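Local coordinates for protein phenol hydroxylase component phL (Pseudomonas stutzeri, PDB 3U52) that probably serves as a non-catalytic helical subunit of the multicomponent enzyme that hydroxylates phenol, at residues L214-N219 and Q283-H288; Q218-D223 and A319-F324. All blocks are in the same frame, centred on the assembly; numbering follows the deposited sequence.

In the fold
Contacts 1 and 2 show how one long helix can serve two neighbours in turn. Both start from helix 211-240 and overlap at Gln218 and Asn219, with centres about 9 Å apart; the partners, helices 276-302 and 307-322, are consecutive in the chain. Both contacts are buried, though in contact 2 the arginine remains partly exposed, whereas all three touching residues of contact 1 are buried; neither has hydrogen bonds between its segments. Contact 1 is wholly apolar where it touches, a leucine against a tryptophan and an isoleucine. Contact 2 is larger and mixes aliphatic packing with an arginine guanidinium. They merge into one core: Ile286 of contact 1 packs on both Leu221 and Leu321 of contact 2.

Contact 1. Residues L214-N219 and Q283-H288; sequences LTLVQN and QKWIDH
Leu216 and Trp285 are brought together by two different first torsions. In Leu216, CG lies anti to the backbone N (chi1 171°), and the second torsion of 65° leaves CD2 as the far-reaching branch. In Trp285, CG is instead anti to its carbonyl carbon (chi1 -67°), which swings the indole away from the line of approach and bares CB and one edge of the ring. CD2 of Leu216 enters the angle between them, 3.6 Å from Trp285 CB and 3.8 Å from Trp285 CE3. The methyl sits near the plane of the indole, so this is an edge contact and not packing over a ring face. The other branch does less: Leu216 CD1 stands 4.4 Å from Ile286 CG1, a looser touch that nevertheless lets one leucine engage two successive residues of helix 276-302. Leu216 also touches Met268 of helix 251-274, while Ile65 and Asp210 pack on the tryptophan.

The hydrogen bonds near the contact run within each helix or to other neighbours, none of them across it. Thr215 OG1 donates to Asn219 OD1 at 2.9 Å, in the carbonyl plane and on a lone pair; Asn137 ND2 binds the same oxygen, and His153 NE2 pairs with the threonine hydroxyl. On the partner helix, Gln283 NE2 meets Asp287 OD1 at 3.1 Å from well above the carboxylate plane. This is apolar helix-to-helix packing within an all-helical subunit, consistent with the ferritin-like bundle of the methane, phenol and alkene hydroxylases.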
loop_
_atom_site.group_PDB
_atom_site.type_symbol
_atom_site.label_atom_id
_atom_site.label_comp_id
_atom_site.label_asym_id
_atom_site.label_seq_id
_atom_site.Cartn_x
_atom_site.Cartn_y
_atom_site.Cartn_z
ATOM N N LEU D 214 -35.754 18.145 -7.297
ATOM C CA LEU D 214 -34.516 18.594 -7.923
ATOM C C LEU D 214 -33.679 17.468 -8.547
ATOM O O LEU D 214 -33.217 17.616 -9.686
ATOM C CB LEU D 214 -33.656 19.401 -6.937
ATOM C CG LEU D 214 -32.532 20.229 -7.545
ATOM C CD1 LEU D 214 -32.931 21.106 -8.708
ATOM C CD2 LEU D 214 -31.881 21.029 -6.444
ATOM N N THR D 215 -33.471 16.357 -7.827
ATOM C CA THR D 215 -32.672 15.266 -8.429
ATOM C C THR D 215 -33.339 14.685 -9.693
ATOM O O THR D 215 -32.665 14.398 -10.699
ATOM C CB THR D 215 -32.258 14.164 -7.402
ATOM O OG1 THR D 215 -31.189 13.407 -7.965
ATOM C CG2 THR D 215 -33.360 13.190 -7.114
ATOM N N LEU D 216 -34.657 14.508 -9.625
ATOM C CA LEU D 216 -35.476 14.055 -10.743
ATOM C C LEU D 216 -35.305 14.951 -11.960
ATOM O O LEU D 216 -35.074 14.470 -13.054
ATOM C CB LEU D 216 -36.964 14.042 -10.328
ATOM C CG LEU D 216 -38.039 13.808 -11.422
ATOM C CD1 LEU D 216 -37.904 12.427 -12.007
ATOM C CD2 LEU D 216 -39.386 13.926 -10.802
ATOM N N VAL D 217 -35.451 16.255 -11.776
ATOM C CA VAL D 217 -35.405 17.204 -12.900
ATOM C C VAL D 217 -34.013 17.266 -13.496
ATOM O O VAL D 217 -33.839 17.165 -14.734
ATOM C CB VAL D 217 -35.818 18.623 -12.443
ATOM C CG1 VAL D 217 -35.678 19.610 -13.598
ATOM C CG2 VAL D 217 -37.260 18.589 -11.905
ATOM N N GLN D 218 -33.029 17.472 -12.623
ATOM C CA GLN D 218 -31.625 17.535 -13.022
ATOM C C GLN D 218 -31.045 16.188 -13.539
ATOM O O GLN D 218 -30.525 16.092 -14.665
ATOM C CB GLN D 218 -30.752 18.034 -11.857
ATOM C CG GLN D 218 -29.253 18.173 -12.236
ATOM C CD GLN D 218 -29.050 19.249 -13.344
ATOM O OE1 GLN D 218 -29.016 20.403 -13.033
ATOM N NE2 GLN D 218 -28.859 18.847 -14.602
ATOM N N ASN D 219 -31.122 15.170 -12.700
ATOM C CA ASN D 219 -30.365 13.945 -12.915
ATOM C C ASN D 219 -31.062 12.922 -13.803
ATOM O O ASN D 219 -30.388 12.046 -14.331
ATOM C CB ASN D 219 -29.899 13.332 -11.565
ATOM C CG ASN D 219 -28.931 14.263 -10.787
ATOM O OD1 ASN D 219 -29.109 14.505 -9.588
ATOM N ND2 ASN D 219 -27.934 14.816 -11.476
ATOM N N GLN D 283 -45.125 11.594 -10.970
ATOM C CA GLN D 283 -45.786 11.886 -12.248
ATOM C C GLN D 283 -46.107 13.397 -12.403
ATOM O O GLN D 283 -46.018 13.982 -13.480
ATOM C CB GLN D 283 -47.074 11.059 -12.384
ATOM C CG GLN D 283 -47.664 11.167 -13.764
ATOM C CD GLN D 283 -46.759 10.585 -14.816
ATOM O OE1 GLN D 283 -46.454 9.385 -14.792
ATOM N NE2 GLN D 283 -46.318 11.422 -15.750
ATOM N N LYS D 284 -46.525 14.011 -11.306
ATOM C CA LYS D 284 -46.869 15.429 -11.306
ATOM C C LYS D 284 -45.609 16.232 -11.678
ATOM O O LYS D 284 -45.664 17.122 -12.550
ATOM C CB LYS D 284 -47.408 15.781 -9.920
ATOM C CG LYS D 284 -47.603 17.254 -9.620
ATOM C CD LYS D 284 -47.852 17.432 -8.106
ATOM C CE LYS D 284 -47.222 18.722 -7.581
ATOM N NZ LYS D 284 -47.627 18.994 -6.150
ATOM N N TRP D 285 -44.461 15.878 -11.074
ATOM C CA TRP D 285 -43.210 16.607 -11.365
ATOM C C TRP D 285 -42.768 16.365 -12.796
ATOM O O TRP D 285 -42.399 17.318 -13.453
ATOM C CB TRP D 285 -42.083 16.296 -10.371
ATOM C CG TRP D 285 -42.328 16.780 -8.993
ATOM C CD1 TRP D 285 -43.061 17.870 -8.602
ATOM C CD2 TRP D 285 -41.824 16.187 -7.797
ATOM N NE1 TRP D 285 -43.044 17.989 -7.221
ATOM C CE2 TRP D 285 -42.289 16.967 -6.707
ATOM C CE3 TRP D 285 -41.015 15.057 -7.537
ATOM C CZ2 TRP D 285 -41.983 16.648 -5.371
ATOM C CZ3 TRP D 285 -40.697 14.756 -6.214
ATOM C CH2 TRP D 285 -41.201 15.535 -5.147
ATOM N N ILE D 286 -42.856 15.125 -13.301
ATOM C CA ILE D 286 -42.537 14.882 -14.735
ATOM C C ILE D 286 -43.438 15.712 -15.697
ATOM O O ILE D 286 -42.981 16.269 -16.688
ATOM C CB ILE D 286 -42.652 13.361 -15.070
ATOM C CG1 ILE D 286 -41.609 12.547 -14.296
ATOM C CG2 ILE D 286 -42.556 13.093 -16.569
ATOM C CD1 ILE D 286 -41.981 11.099 -14.151
ATOM N N ASP D 287 -44.743 15.766 -15.406
ATOM C CA ASP D 287 -45.689 16.541 -16.233
ATOM C C ASP D 287 -45.328 18.014 -16.279
ATOM O O ASP D 287 -45.428 18.645 -17.324
ATOM C CB ASP D 287 -47.131 16.448 -15.705
ATOM C CG ASP D 287 -47.753 15.065 -15.839
ATOM O OD1 ASP D 287 -47.311 14.205 -16.648
ATOM O OD2 ASP D 287 -48.729 14.849 -15.105
ATOM N N HIS D 288 -44.943 18.567 -15.135
ATOM C CA HIS D 288 -44.471 19.965 -15.084
ATOM C C HIS D 288 -43.110 20.203 -15.791
ATOM O O HIS D 288 -42.924 21.170 -16.568
ATOM C CB HIS D 288 -44.442 20.462 -13.644
ATOM C CG HIS D 288 -44.160 21.924 -13.537
ATOM N ND1 HIS D 288 -45.014 22.885 -14.034
ATOM C CD2 HIS D 288 -43.104 22.598 -13.018
ATOM C CE1 HIS D 288 -44.504 24.088 -13.820
ATOM N NE2 HIS D 288 -43.344 23.944 -13.202
#

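Contact 2. Residues Q218-D223 and A319-F324; sequences QNILID and ARLKKF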
loop_
_atom_site.group_PDB
_atom_site.type_symbol
_atom_site.label_atom_id
_atom_site.label_comp_id
_atom_site.label_asym_id
_atom_site.label_seq_id
_atom_site.Cartn_x
_atom_site.Cartn_y
_atom_site.Cartn_z
ATOM N N GLN D 218 -33.029 17.472 -12.623
ATOM C CA GLN D 218 -31.625 17.535 -13.022
ATOM C C GLN D 218 -31.045 16.188 -13.539
ATOM O O GLN D 218 -30.525 16.092 -14.665
ATOM C CB GLN D 218 -30.752 18.034 -11.857
ATOM C CG GLN D 218 -29.253 18.173 -12.236
ATOM C CD GLN D 218 -29.050 19.249 -13.344
ATOM O OE1 GLN D 218 -29.016 20.403 -13.033
ATOM N NE2 GLN D 218 -28.859 18.847 -14.602
ATOM N N ASN D 219 -31.122 15.170 -12.700
ATOM C CA ASN D 219 -30.365 13.945 -12.915
ATOM C C ASN D 219 -31.062 12.922 -13.803
ATOM O O ASN D 219 -30.388 12.046 -14.331
ATOM C CB ASN D 219 -29.899 13.332 -11.565
ATOM C CG ASN D 219 -28.931 14.263 -10.787
ATOM O OD1 ASN D 219 -29.109 14.505 -9.588
ATOM N ND2 ASN D 219 -27.934 14.816 -11.476
ATOM N N ILE D 220 -32.403 13.025 -13.966
ATOM C CA ILE D 220 -33.165 12.136 -14.848
ATOM C C ILE D 220 -33.672 12.904 -16.092
ATOM O O ILE D 220 -33.307 12.577 -17.227
ATOM C CB ILE D 220 -34.430 11.447 -14.144
ATOM C CG1 ILE D 220 -34.115 10.818 -12.764
ATOM C CG2 ILE D 220 -35.113 10.420 -15.099
ATOM C CD1 ILE D 220 -32.921 9.913 -12.762
ATOM N N LEU D 221 -34.507 13.916 -15.878
ATOM C CA LEU D 221 -35.173 14.597 -17.011
ATOM C C LEU D 221 -34.239 15.439 -17.903
ATOM O O LEU D 221 -34.190 15.221 -19.108
ATOM C CB LEU D 221 -36.383 15.414 -16.550
ATOM C CG LEU D 221 -37.500 14.695 -15.760
ATOM C CD1 LEU D 221 -38.559 15.746 -15.355
ATOM C CD2 LEU D 221 -38.125 13.451 -16.450
ATOM N N ILE D 222 -33.473 16.364 -17.345
ATOM C CA ILE D 222 -32.574 17.160 -18.187
ATOM C C ILE D 222 -31.430 16.285 -18.777
ATOM O O ILE D 222 -31.255 16.199 -19.987
ATOM C CB ILE D 222 -32.021 18.370 -17.416
ATOM C CG1 ILE D 222 -33.159 19.404 -17.160
ATOM C CG2 ILE D 222 -30.928 19.042 -18.210
ATOM C CD1 ILE D 222 -32.851 20.367 -16.044
ATOM N N ASP D 223 -30.701 15.599 -17.903
ATOM C CA ASP D 223 -29.566 14.768 -18.320
ATOM C C ASP D 223 -29.999 13.629 -19.235
ATOM O O ASP D 223 -29.277 13.287 -20.159
ATOM C CB ASP D 223 -28.829 14.203 -17.091
ATOM C CG ASP D 223 -28.107 15.297 -16.269
ATOM O OD1 ASP D 223 -28.128 16.511 -16.629
ATOM O OD2 ASP D 223 -27.523 14.949 -15.210
ATOM N N ALA D 319 -39.299 5.573 -22.677
ATOM C CA ALA D 319 -39.129 4.119 -22.528
ATOM C C ALA D 319 -38.521 3.829 -21.185
ATOM O O ALA D 319 -38.955 2.910 -20.486
ATOM C CB ALA D 319 -38.235 3.557 -23.625
ATOM N N ARG D 320 -37.516 4.631 -20.826
ATOM C CA ARG D 320 -36.863 4.529 -19.517
ATOM C C ARG D 320 -37.863 4.765 -18.372
ATOM O O ARG D 320 -37.933 3.963 -17.470
ATOM C CB ARG D 320 -35.647 5.464 -19.480
ATOM C CG ARG D 320 -34.864 5.579 -18.162
ATOM C CD ARG D 320 -33.660 6.543 -18.336
ATOM N NE ARG D 320 -32.982 6.765 -17.061
ATOM C CZ ARG D 320 -32.073 7.711 -16.840
ATOM N NH1 ARG D 320 -31.724 8.540 -17.813
ATOM N NH2 ARG D 320 -31.520 7.815 -15.633
ATOM N N LEU D 321 -38.678 5.827 -18.435
ATOM C CA LEU D 321 -39.643 6.130 -17.377
ATOM C C LEU D 321 -40.725 5.046 -17.205
ATOM O O LEU D 321 -41.187 4.820 -16.092
ATOM C CB LEU D 321 -40.288 7.512 -17.581
ATOM C CG LEU D 321 -39.383 8.733 -17.353
ATOM C CD1 LEU D 321 -40.020 10.081 -17.787
ATOM C CD2 LEU D 321 -38.861 8.809 -15.913
ATOM N N LYS D 322 -41.105 4.387 -18.305
ATOM C CA LYS D 322 -42.057 3.261 -18.280
ATOM C C LYS D 322 -41.629 2.129 -17.368
ATOM O O LYS D 322 -42.478 1.506 -16.745
ATOM C CB LYS D 322 -42.338 2.721 -19.681
ATOM C CG LYS D 322 -43.509 3.435 -20.339
ATOM C CD LYS D 322 -43.681 3.061 -21.819
ATOM C CE LYS D 322 -44.784 3.907 -22.426
ATOM N NZ LYS D 322 -44.329 4.491 -23.730
ATOM N N LYS D 323 -40.325 1.887 -17.257
ATOM C CA LYS D 323 -39.793 0.920 -16.285
ATOM C C LYS D 323 -40.168 1.227 -14.833
ATOM O O LYS D 323 -40.241 0.311 -14.007
ATOM C CB LYS D 323 -38.267 0.832 -16.382
ATOM C CG LYS D 323 -37.750 0.108 -17.628
ATOM C CD LYS D 323 -36.192 0.154 -17.676
ATOM C CE LYS D 323 -35.579 -1.012 -18.519
ATOM N NZ LYS D 323 -34.111 -1.322 -18.175
ATOM N N PHE D 324 -40.389 2.504 -14.508
ATOM C CA PHE D 324 -40.734 2.894 -13.139
ATOM C C PHE D 324 -42.231 3.045 -12.938
ATOM O O PHE D 324 -42.656 3.496 -11.870
ATOM C CB PHE D 324 -40.061 4.202 -12.718
ATOM C CG PHE D 324 -38.631 4.331 -13.148
ATOM C CD1 PHE D 324 -38.198 5.490 -13.773
ATOM C CD2 PHE D 324 -37.724 3.300 -12.941
ATOM C CE1 PHE D 324 -36.893 5.617 -14.193
ATOM C CE2 PHE D 324 -36.411 3.423 -13.350
ATOM C CZ PHE D 324 -35.998 4.582 -13.971
#
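Ile220 faces Arg320 and Leu321 where helix 211-240 packs against helix 307-322, and its side chain can be followed atom by atom. CB points toward the partner segment and splits into two branches. The short one, CG2, is anti to the backbone N; it lies over one face of the Arg320 guanidinium and also comes to 4.2 Å from Leu321 CD2. The longer one leaves through CG1, bends back at its second torsion (-50°) instead of extending, and ends with CD1 3.8 Å from Arg320 NH2. One isoleucine thus touches both the flat cation and an aliphatic neighbour. Thr264 of helix 251-274 is another neighbour of this side chain.

Arg320 arrives fully stretched, CG anti to the backbone N (chi1 176°) and the chain extended to NE. NE donates to Asn265 OD1, a bond that anchors the guanidinium beside helix 251-274. There the side chain also touches Tyr257, a residue of a xenon pocket; a bound xenon lies about 10 Å from the arginine side chain. Next to Ile220, Leu221 CD2 meets Leu321 CD1 at 4.1 Å, their side chains crossing nearly at right angles. A wider pi-type turn runs through this part of helix 211-240, with Asp223 N bonded to Gln218 O at 3.3 Å.

Asp223 OD2 forms a salt bridge with Arg160 of helix 147-175. Chemically, segment 218-223 meets Arg320 with hydrocarbon and forms no hydrogen bond to it; its NE bonds to Asn265 of a third helix, while a methyl group lies over one face of the cation.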